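PDB 1YFI: type II restriction enzyme MspI from Moraxella sp., which recognises the double-stranded DNA sequence 5'-CCGG-3' and cleaves each strand after the first C, leaving fragments with terminal 5'-phosphates. Local coordinates for residues F13-L18 with D28-L33; P96-T101 with G196-P201. All coordinates share one frame; numbering follows the deposited sequence.

Contact 1 of 2, residues F13-L18 with D28-L33. With nucleotides of chain B.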
ATOM      1  N   PHE E  13     -12.467   8.864 -17.174  1.00 33.44           N
ATOM      2  CA  PHE E  13     -12.754   9.389 -15.849  1.00 30.94           C
ATOM      3  C   PHE E  13     -13.001  10.893 -15.884  1.00 31.47           C
ATOM      4  O   PHE E  13     -13.123  11.529 -14.837  1.00 33.91           O
ATOM      5  CB  PHE E  13     -11.611   9.053 -14.881  1.00 27.19           C
ATOM      6  CG  PHE E  13     -11.535   7.598 -14.528  1.00 24.87           C
ATOM      7  CD1 PHE E  13     -10.969   6.683 -15.400  1.00 24.74           C
ATOM      8  CD2 PHE E  13     -12.081   7.131 -13.333  1.00 27.30           C
ATOM      9  CE1 PHE E  13     -10.947   5.316 -15.094  1.00 26.01           C
ATOM     10  CE2 PHE E  13     -12.063   5.765 -13.014  1.00 27.69           C
ATOM     11  CZ  PHE E  13     -11.493   4.856 -13.903  1.00 26.64           C
ATOM     12  N   GLY E  14     -13.085  11.452 -17.089  1.00 28.85           N
ATOM     13  CA  GLY E  14     -13.335  12.874 -17.239  1.00 27.78           C
ATOM     14  C   GLY E  14     -12.493  13.757 -16.343  1.00 30.06           C
ATOM     15  O   GLY E  14     -12.954  14.800 -15.888  1.00 29.91           O
ATOM     16  N   ILE E  15     -11.251  13.344 -16.103  1.00 30.78           N
ATOM     17  CA  ILE E  15     -10.332  14.089 -15.259  1.00 31.55           C
ATOM     18  C   ILE E  15     -10.150  15.551 -15.665  1.00 32.84           C
ATOM     19  O   ILE E  15      -9.944  16.413 -14.807  1.00 33.01           O
ATOM     20  CB  ILE E  15      -8.942  13.413 -15.239  1.00 33.08           C
ATOM     21  CG1 ILE E  15      -9.055  12.028 -14.594  1.00 35.84           C
ATOM     22  CG2 ILE E  15      -7.928  14.294 -14.487  1.00 30.16           C
ATOM     23  CD1 ILE E  15      -9.478  12.053 -13.126  1.00 35.47           C
ATOM     24  N   ASP E  16     -10.215  15.836 -16.962  1.00 34.24           N
ATOM     25  CA  ASP E  16     -10.030  17.205 -17.432  1.00 34.18           C
ATOM     26  C   ASP E  16     -11.243  18.099 -17.268  1.00 36.56           C
ATOM     27  O   ASP E  16     -11.106  19.321 -17.229  1.00 36.30           O
ATOM     28  CB  ASP E  16      -9.570  17.224 -18.882  1.00 31.77           C
ATOM     29  CG  ASP E  16      -8.189  16.625 -19.061  1.00 31.66           C
ATOM     30  OD1 ASP E  16      -7.337  16.806 -18.163  1.00 29.48           O
ATOM     31  OD2 ASP E  16      -7.959  15.980 -20.105  1.00 31.37           O
ATOM     32  N   GLN E  17     -12.429  17.506 -17.173  1.00 39.19           N
ATOM     33  CA  GLN E  17     -13.634  18.302 -16.972  1.00 41.54           C
ATOM     34  C   GLN E  17     -13.717  18.717 -15.499  1.00 42.25           C
ATOM     35  O   GLN E  17     -14.597  19.488 -15.112  1.00 46.43           O
ATOM     36  CB  GLN E  17     -14.893  17.514 -17.342  1.00 44.96           C
ATOM     37  CG  GLN E  17     -15.103  17.266 -18.831  1.00 49.72           C
ATOM     38  CD  GLN E  17     -14.100  16.287 -19.409  1.00 53.61           C
ATOM     39  OE1 GLN E  17     -12.935  16.628 -19.633  1.00 55.43           O
ATOM     40  NE2 GLN E  17     -14.546  15.051 -19.643  1.00 52.98           N
ATOM     41  N   LEU E  18     -12.808  18.199 -14.677  1.00 38.39           N
ATOM     42  CA  LEU E  18     -12.793  18.536 -13.260  1.00 36.19           C
ATOM     43  C   LEU E  18     -11.986  19.812 -13.033  1.00 36.17           C
ATOM     44  O   LEU E  18     -10.794  19.874 -13.343  1.00 36.50           O
ATOM     45  CB  LEU E  18     -12.194  17.393 -12.440  1.00 34.46           C
ATOM     46  CG  LEU E  18     -12.955  16.067 -12.498  1.00 34.82           C
ATOM     47  CD1 LEU E  18     -12.184  15.001 -11.726  1.00 36.81           C
ATOM     48  CD2 LEU E  18     -14.354  16.243 -11.921  1.00 29.87           C
ATOM     49  N   ASP E  28     -10.375  11.239  -5.832  1.00 24.77           N
ATOM     50  CA  ASP E  28     -11.122   9.998  -5.903  1.00 26.98           C
ATOM     51  C   ASP E  28     -11.020   9.427  -7.313  1.00 27.21           C
ATOM     52  O   ASP E  28     -10.717   8.241  -7.479  1.00 27.72           O
ATOM     53  CB  ASP E  28     -12.588  10.219  -5.539  1.00 31.76           C
ATOM     54  CG  ASP E  28     -12.819  10.234  -4.042  1.00 39.16           C
ATOM     55  OD1 ASP E  28     -12.724   9.149  -3.416  1.00 43.39           O
ATOM     56  OD2 ASP E  28     -13.090  11.328  -3.490  1.00 40.53           O
ATOM     57  N   ARG E  29     -11.265  10.265  -8.324  1.00 24.29           N
ATOM     58  CA  ARG E  29     -11.195   9.819  -9.717  1.00 23.61           C
ATOM     59  C   ARG E  29      -9.811   9.249 -10.028  1.00 22.94           C
ATOM     60  O   ARG E  29      -9.688   8.162 -10.604  1.00 18.11           O
ATOM     61  CB  ARG E  29     -11.469  10.970 -10.679  1.00 26.32           C
ATOM     62  CG  ARG E  29     -12.848  11.589 -10.605  1.00 29.89           C
ATOM     63  CD  ARG E  29     -13.922  10.743 -11.263  1.00 31.44           C
ATOM     64  NE  ARG E  29     -15.209  11.442 -11.249  1.00 35.20           N
ATOM     65  CZ  ARG E  29     -15.487  12.522 -11.976  1.00 35.86           C
ATOM     66  NH1 ARG E  29     -14.576  13.037 -12.788  1.00 38.30           N
ATOM     67  NH2 ARG E  29     -16.680  13.097 -11.889  1.00 36.78           N
ATOM     68  N   LEU E  30      -8.770   9.984  -9.649  1.00 20.41           N
ATOM     69  CA  LEU E  30      -7.412   9.521  -9.901  1.00 20.16           C
ATOM     70  C   LEU E  30      -7.177   8.166  -9.237  1.00 20.80           C
ATOM     71  O   LEU E  30      -6.687   7.232  -9.883  1.00 20.66           O
ATOM     72  CB  LEU E  30      -6.385  10.538  -9.394  1.00 19.78           C
ATOM     73  CG  LEU E  30      -6.279  11.887 -10.126  1.00 18.37           C
ATOM     74  CD1 LEU E  30      -5.108  12.665  -9.546  1.00 19.97           C
ATOM     75  CD2 LEU E  30      -6.088  11.683 -11.623  1.00 17.49           C
ATOM     76  N   GLY E  31      -7.534   8.062  -7.954  1.00 19.98           N
ATOM     77  CA  GLY E  31      -7.363   6.814  -7.234  1.00 16.90           C
ATOM     78  C   GLY E  31      -8.035   5.660  -7.957  1.00 17.58           C
ATOM     79  O   GLY E  31      -7.463   4.580  -8.078  1.00 18.12           O
ATOM     80  N   LYS E  32      -9.252   5.892  -8.436  1.00 16.83           N
ATOM     81  CA  LYS E  32      -9.994   4.880  -9.162  1.00 19.29           C
ATOM     82  C   LYS E  32      -9.425   4.698 -10.557  1.00 19.71           C
ATOM     83  O   LYS E  32      -9.426   3.590 -11.094  1.00 21.95           O
ATOM     84  CB  LYS E  32     -11.472   5.268  -9.268  1.00 21.64           C
ATOM     85  CG  LYS E  32     -12.333   4.893  -8.055  1.00 29.51           C
ATOM     86  CD  LYS E  32     -12.565   3.369  -7.916  1.00 31.95           C
ATOM     87  CE  LYS E  32     -11.387   2.641  -7.253  1.00 35.70           C
ATOM     88  NZ  LYS E  32     -11.668   1.194  -6.966  1.00 38.64           N
ATOM     89  N   LEU E  33      -8.944   5.786 -11.153  1.00 17.89           N
ATOM     90  CA  LEU E  33      -8.385   5.700 -12.496  1.00 16.79           C
ATOM     91  C   LEU E  33      -7.123   4.844 -12.505  1.00 16.74           C
ATOM     92  O   LEU E  33      -6.957   3.982 -13.362  1.00 15.43           O
ATOM     93  CB  LEU E  33      -8.080   7.099 -13.052  1.00 14.87           C
ATOM     94  CG  LEU E  33      -7.434   7.154 -14.441  1.00 13.78           C
ATOM     95  CD1 LEU E  33      -7.702   8.504 -15.084  1.00 15.83           C
ATOM     96  CD2 LEU E  33      -5.941   6.891 -14.327  1.00 12.55           C
TER
ATOM     97  P    DG B   8     -15.562  17.152  -1.770  1.00 28.59           P
ATOM     98  OP1  DG B   8     -15.661  17.479  -3.223  1.00 29.56           O
ATOM     99  OP2  DG B   8     -16.484  17.800  -0.801  1.00 23.71           O
ATOM    100  O5'  DG B   8     -15.702  15.577  -1.607  1.00 23.92           O
ATOM    101  C5'  DG B   8     -14.909  14.709  -2.386  1.00 23.21           C
ATOM    102  C4'  DG B   8     -15.414  13.299  -2.241  1.00 26.31           C
ATOM    103  O4'  DG B   8     -15.033  12.792  -0.945  1.00 30.50           O
ATOM    104  C3'  DG B   8     -16.934  13.177  -2.321  1.00 28.32           C
ATOM    105  O3'  DG B   8     -17.258  11.988  -3.034  1.00 31.74           O
ATOM    106  C2'  DG B   8     -17.363  13.090  -0.866  1.00 25.65           C
ATOM    107  C1'  DG B   8     -16.182  12.377  -0.221  1.00 27.78           C
ATOM    108  N9   DG B   8     -15.949  12.682   1.189  1.00 23.42           N
ATOM    109  C8   DG B   8     -16.054  13.905   1.805  1.00 21.56           C
ATOM    110  N7   DG B   8     -15.775  13.860   3.083  1.00 18.94           N
ATOM    111  C5   DG B   8     -15.470  12.529   3.323  1.00 16.72           C
ATOM    112  C6   DG B   8     -15.096  11.877   4.521  1.00 16.42           C
ATOM    113  O6   DG B   8     -14.950  12.368   5.654  1.00 11.86           O
ATOM    114  N1   DG B   8     -14.882  10.513   4.318  1.00 12.31           N
ATOM    115  C2   DG B   8     -15.009   9.866   3.118  1.00 14.38           C
ATOM    116  N2   DG B   8     -14.764   8.545   3.115  1.00 10.84           N
ATOM    117  N3   DG B   8     -15.356  10.467   1.992  1.00 21.56           N
ATOM    118  C4   DG B   8     -15.571  11.787   2.167  1.00 20.41           C
TER
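F13 lays one face of its ring over the backbone and the base of the side chain of L33. L33 CA sits 3.6 Å from the ring centroid and 15° off the ring normal, a CH-pi contact displaced toward the rim. The same ring meets the leucine branch point, with F13 CD1 3.7 Å from L33 CG. K32 adds its CB, 3.8 Å from F13 CE2. The amine of K32 leads away and forms a salt bridge with E35.

I15 enters from the loop with its CD1 end. This methyl packs against the stem of R29 and meets L30 CD2 at 3.7 Å. I15 CG1 rests on L33 CD1 at 3.8 Å. The CG of L33 is anti to the backbone N (chi1 178°), which places CD1 between F13 and I15. Y10 of helix 4-12 touches I15, L30 and L33 as well.

R29 bends at chi2 (-76°), and its chain turns past F13 O toward L18. The isobutyl group of L18 crosses the guanidinium at a slant, with CD1 and CD2 both near R29 NH1. NH1 also lies 2.9 Å from F13 O, and G14 O is near the guanidinium plane at its edge. G14 has positive phi. It is the C-prime residue of a Schellman motif that ends helix 4-12, just where the chain turns toward helix 23-41. On the DNA side of that helix, D28 OD2 is 3.3 Å from C4' of DG8 of chain B, beside the sugar.

Apolar packing around F13, I15 and L33 thus holds the loop after helix 4-12 against helix 23-41. Beside it, the cationic R29 lies near backbone carbonyl oxygens, which would probably favour its positive charge.

Contact 2 of 2, residues P96-T101 with G196-P201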
ATOM      1  N   PRO E  96     -10.368  -5.609   4.519  1.00 25.56           N
ATOM      2  CA  PRO E  96      -9.081  -6.062   3.981  1.00 24.48           C
ATOM      3  C   PRO E  96      -8.464  -4.943   3.143  1.00 22.96           C
ATOM      4  O   PRO E  96      -9.186  -4.219   2.467  1.00 24.60           O
ATOM      5  CB  PRO E  96      -9.474  -7.265   3.126  1.00 21.40           C
ATOM      6  CG  PRO E  96     -10.624  -7.820   3.857  1.00 22.70           C
ATOM      7  CD  PRO E  96     -11.426  -6.579   4.194  1.00 24.81           C
ATOM      8  N   LYS E  97      -7.144  -4.800   3.181  1.00 22.25           N
ATOM      9  CA  LYS E  97      -6.481  -3.752   2.409  1.00 19.53           C
ATOM     10  C   LYS E  97      -6.325  -4.099   0.921  1.00 16.48           C
ATOM     11  O   LYS E  97      -5.715  -3.350   0.171  1.00 16.29           O
ATOM     12  CB  LYS E  97      -5.100  -3.455   2.988  1.00 21.07           C
ATOM     13  CG  LYS E  97      -5.055  -3.187   4.482  1.00 22.21           C
ATOM     14  CD  LYS E  97      -5.671  -1.859   4.873  1.00 23.85           C
ATOM     15  CE  LYS E  97      -5.270  -1.504   6.311  1.00 24.03           C
ATOM     16  NZ  LYS E  97      -5.984  -0.319   6.853  1.00 22.87           N
ATOM     17  N   THR E  98      -6.865  -5.232   0.492  1.00 15.23           N
ATOM     18  CA  THR E  98      -6.763  -5.627  -0.912  1.00 13.33           C
ATOM     19  C   THR E  98      -7.715  -4.807  -1.779  1.00 15.31           C
ATOM     20  O   THR E  98      -8.932  -4.846  -1.576  1.00 16.02           O
ATOM     21  CB  THR E  98      -7.096  -7.119  -1.083  1.00 13.50           C
ATOM     22  OG1 THR E  98      -6.144  -7.896  -0.350  1.00 14.21           O
ATOM     23  CG2 THR E  98      -7.064  -7.521  -2.552  1.00 10.07           C
ATOM     24  N   ASP E  99      -7.157  -4.068  -2.740  1.00 14.29           N
ATOM     25  CA  ASP E  99      -7.953  -3.239  -3.647  1.00 14.95           C
ATOM     26  C   ASP E  99      -8.314  -3.977  -4.928  1.00 15.00           C
ATOM     27  O   ASP E  99      -9.344  -3.698  -5.547  1.00 18.56           O
ATOM     28  CB  ASP E  99      -7.204  -1.962  -4.030  1.00 14.98           C
ATOM     29  CG  ASP E  99      -6.892  -1.091  -2.842  1.00 22.61           C
ATOM     30  OD1 ASP E  99      -7.811  -0.833  -2.037  1.00 26.49           O
ATOM     31  OD2 ASP E  99      -5.727  -0.655  -2.714  1.00 26.49           O
ATOM     32  N   ALA E 100      -7.463  -4.914  -5.329  1.00 14.33           N
ATOM     33  CA  ALA E 100      -7.687  -5.680  -6.548  1.00 13.83           C
ATOM     34  C   ALA E 100      -6.767  -6.886  -6.583  1.00 11.99           C
ATOM     35  O   ALA E 100      -5.848  -6.994  -5.773  1.00 12.28           O
ATOM     36  CB  ALA E 100      -7.429  -4.799  -7.768  1.00 11.33           C
ATOM     37  N   THR E 101      -7.019  -7.794  -7.519  1.00 10.28           N
ATOM     38  CA  THR E 101      -6.182  -8.972  -7.662  1.00 12.63           C
ATOM     39  C   THR E 101      -5.815  -9.214  -9.106  1.00 13.03           C
ATOM     40  O   THR E 101      -6.414  -8.662 -10.021  1.00 14.95           O
ATOM     41  CB  THR E 101      -6.873 -10.243  -7.188  1.00 14.40           C
ATOM     42  OG1 THR E 101      -8.052 -10.455  -7.976  1.00 20.25           O
ATOM     43  CG2 THR E 101      -7.233 -10.146  -5.723  1.00 15.77           C
ATOM     44  N   GLY E 196      -0.916 -15.055  -1.691  1.00 19.55           N
ATOM     45  CA  GLY E 196      -2.040 -15.608  -2.415  1.00 18.98           C
ATOM     46  C   GLY E 196      -3.345 -15.571  -1.665  1.00 18.48           C
ATOM     47  O   GLY E 196      -4.340 -16.116  -2.136  1.00 23.40           O
ATOM     48  N   ASN E 197      -3.356 -14.944  -0.498  1.00 18.46           N
ATOM     49  CA  ASN E 197      -4.585 -14.849   0.276  1.00 18.22           C
ATOM     50  C   ASN E 197      -5.236 -13.546  -0.153  1.00 20.50           C
ATOM     51  O   ASN E 197      -4.675 -12.473   0.057  1.00 22.20           O
ATOM     52  CB  ASN E 197      -4.273 -14.807   1.767  1.00 18.84           C
ATOM     53  CG  ASN E 197      -5.516 -14.909   2.624  1.00 20.13           C
ATOM     54  OD1 ASN E 197      -6.505 -14.206   2.389  1.00 22.70           O
ATOM     55  ND2 ASN E 197      -5.474 -15.780   3.630  1.00 16.49           N
ATOM     56  N   ILE E 198      -6.417 -13.629  -0.760  1.00 21.33           N
ATOM     57  CA  ILE E 198      -7.092 -12.423  -1.228  1.00 19.17           C
ATOM     58  C   ILE E 198      -7.435 -11.415  -0.118  1.00 21.44           C
ATOM     59  O   ILE E 198      -7.858 -10.287  -0.407  1.00 21.51           O
ATOM     60  CB  ILE E 198      -8.375 -12.774  -2.011  1.00 17.07           C
ATOM     61  CG1 ILE E 198      -8.874 -11.531  -2.750  1.00 18.54           C
ATOM     62  CG2 ILE E 198      -9.455 -13.290  -1.064  1.00 14.19           C
ATOM     63  CD1 ILE E 198     -10.032 -11.786  -3.660  1.00 15.72           C
ATOM     64  N   LEU E 199      -7.238 -11.810   1.141  1.00 19.31           N
ATOM     65  CA  LEU E 199      -7.529 -10.933   2.280  1.00 19.95           C
ATOM     66  C   LEU E 199      -6.337 -10.036   2.675  1.00 19.52           C
ATOM     67  O   LEU E 199      -6.515  -9.053   3.405  1.00 17.89           O
ATOM     68  CB  LEU E 199      -7.955 -11.771   3.497  1.00 22.57           C
ATOM     69  CG  LEU E 199      -9.232 -12.632   3.438  1.00 24.20           C
ATOM     70  CD1 LEU E 199      -9.309 -13.518   4.677  1.00 15.94           C
ATOM     71  CD2 LEU E 199     -10.476 -11.741   3.336  1.00 20.12           C
ATOM     72  N   HIS E 200      -5.138 -10.370   2.191  1.00 15.81           N
ATOM     73  CA  HIS E 200      -3.926  -9.608   2.499  1.00 16.51           C
ATOM     74  C   HIS E 200      -3.065  -9.328   1.269  1.00 18.07           C
ATOM     75  O   HIS E 200      -2.573 -10.245   0.611  1.00 19.03           O
ATOM     76  CB  HIS E 200      -3.102 -10.361   3.533  1.00 15.98           C
ATOM     77  CG  HIS E 200      -3.898 -10.779   4.721  1.00 21.98           C
ATOM     78  ND1 HIS E 200      -4.503  -9.873   5.566  1.00 24.56           N
ATOM     79  CD2 HIS E 200      -4.254 -12.006   5.168  1.00 24.94           C
ATOM     80  CE1 HIS E 200      -5.200 -10.524   6.479  1.00 22.17           C
ATOM     81  NE2 HIS E 200      -5.067 -11.819   6.260  1.00 22.70           N
ATOM     82  N   PRO E 201      -2.850  -8.045   0.960  1.00 18.01           N
ATOM     83  CA  PRO E 201      -2.056  -7.606  -0.191  1.00 17.86           C
ATOM     84  C   PRO E 201      -0.659  -8.189  -0.261  1.00 17.04           C
ATOM     85  O   PRO E 201       0.037  -8.227   0.747  1.00 17.86           O
ATOM     86  CB  PRO E 201      -2.018  -6.093  -0.020  1.00 18.24           C
ATOM     87  CG  PRO E 201      -3.294  -5.793   0.704  1.00 19.40           C
ATOM     88  CD  PRO E 201      -3.355  -6.890   1.720  1.00 17.71           C
TER
HETATM   89  O   HOH W   1      -6.066  -6.800   4.829  1.00 25.97           O
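A water molecule bridges K97 and L199. It donates to L199 O at 2.7 Å and accepts from K97 N at 2.8 Å. It links two backbone groups that do not bond each other directly. Next to the bridge, P96 CB lies 3.5 Å from L199 O. The P96 ring and the L199 side chain run side by side in the same direction, with CG of P96 near CD2 of L199.

T98 makes the direct polar link. Its OG1 donates to I198 O at 2.9 Å. The hydroxyl reaches the oxygen from above the carbonyl plane, 56° out of it. OG1 is beside the T98 backbone N (chi1 -62°), a setting that turns it toward the I198 carbonyl and the P201 ring. P201 lies against the K97-T98 peptide, with P201 CG 3.5 Å from K97 C. Further along, T101 CG2 crosses the I198 side chain at a slant, 3.7 Å from I198 CG1. L113 of strand 111-121 touches both T101 and I198.

The 196-201 loop has its own bracing. N197 to H200 form a type I beta turn, closed by H200 N to N197 O. N197 OD1 accepts from L199 N at 2.8 Å, in the carbonyl plane and on a lone pair, which makes an Asx turn. H200 ND1 bonds to T188 O, and L199 CB covers one face of the imidazole.

D99 points away from this loop. It packs on a DNA phosphate, and its OD2 bonds to I118 N. D99 and A100 form a classic beta bulge opposite L116. D99 stands just before strand 100-106, beside Asn-Ile-Lys starting at N117 of middle strand 111-121. These match the Asp and (D/E)XK of PD-(D/E)XK nucleases, so D99 is probably at the active site.

In the fold
Contact 1 closes before contact 2 opens along the chain. Their centres are about 24 Å apart, and their nearest atoms about 6 Å, without touching. Contact 1 lies near the N-terminus, its centre about 20 Å from the chain centre, where the loop after helix 4-12 packs on helix 23-41. Contact 2 is nearer the chain centre, at about 11 Å. It ties the start of strand 100-106 to the loop before strand 203-210, two strands of the five-stranded mixed sheet separated by strand 111-121. The two contacts share no helix or strand. Both nevertheless approach the bound DNA: D28 meets a sugar in contact 1, and D99 meets a phosphate in contact 2.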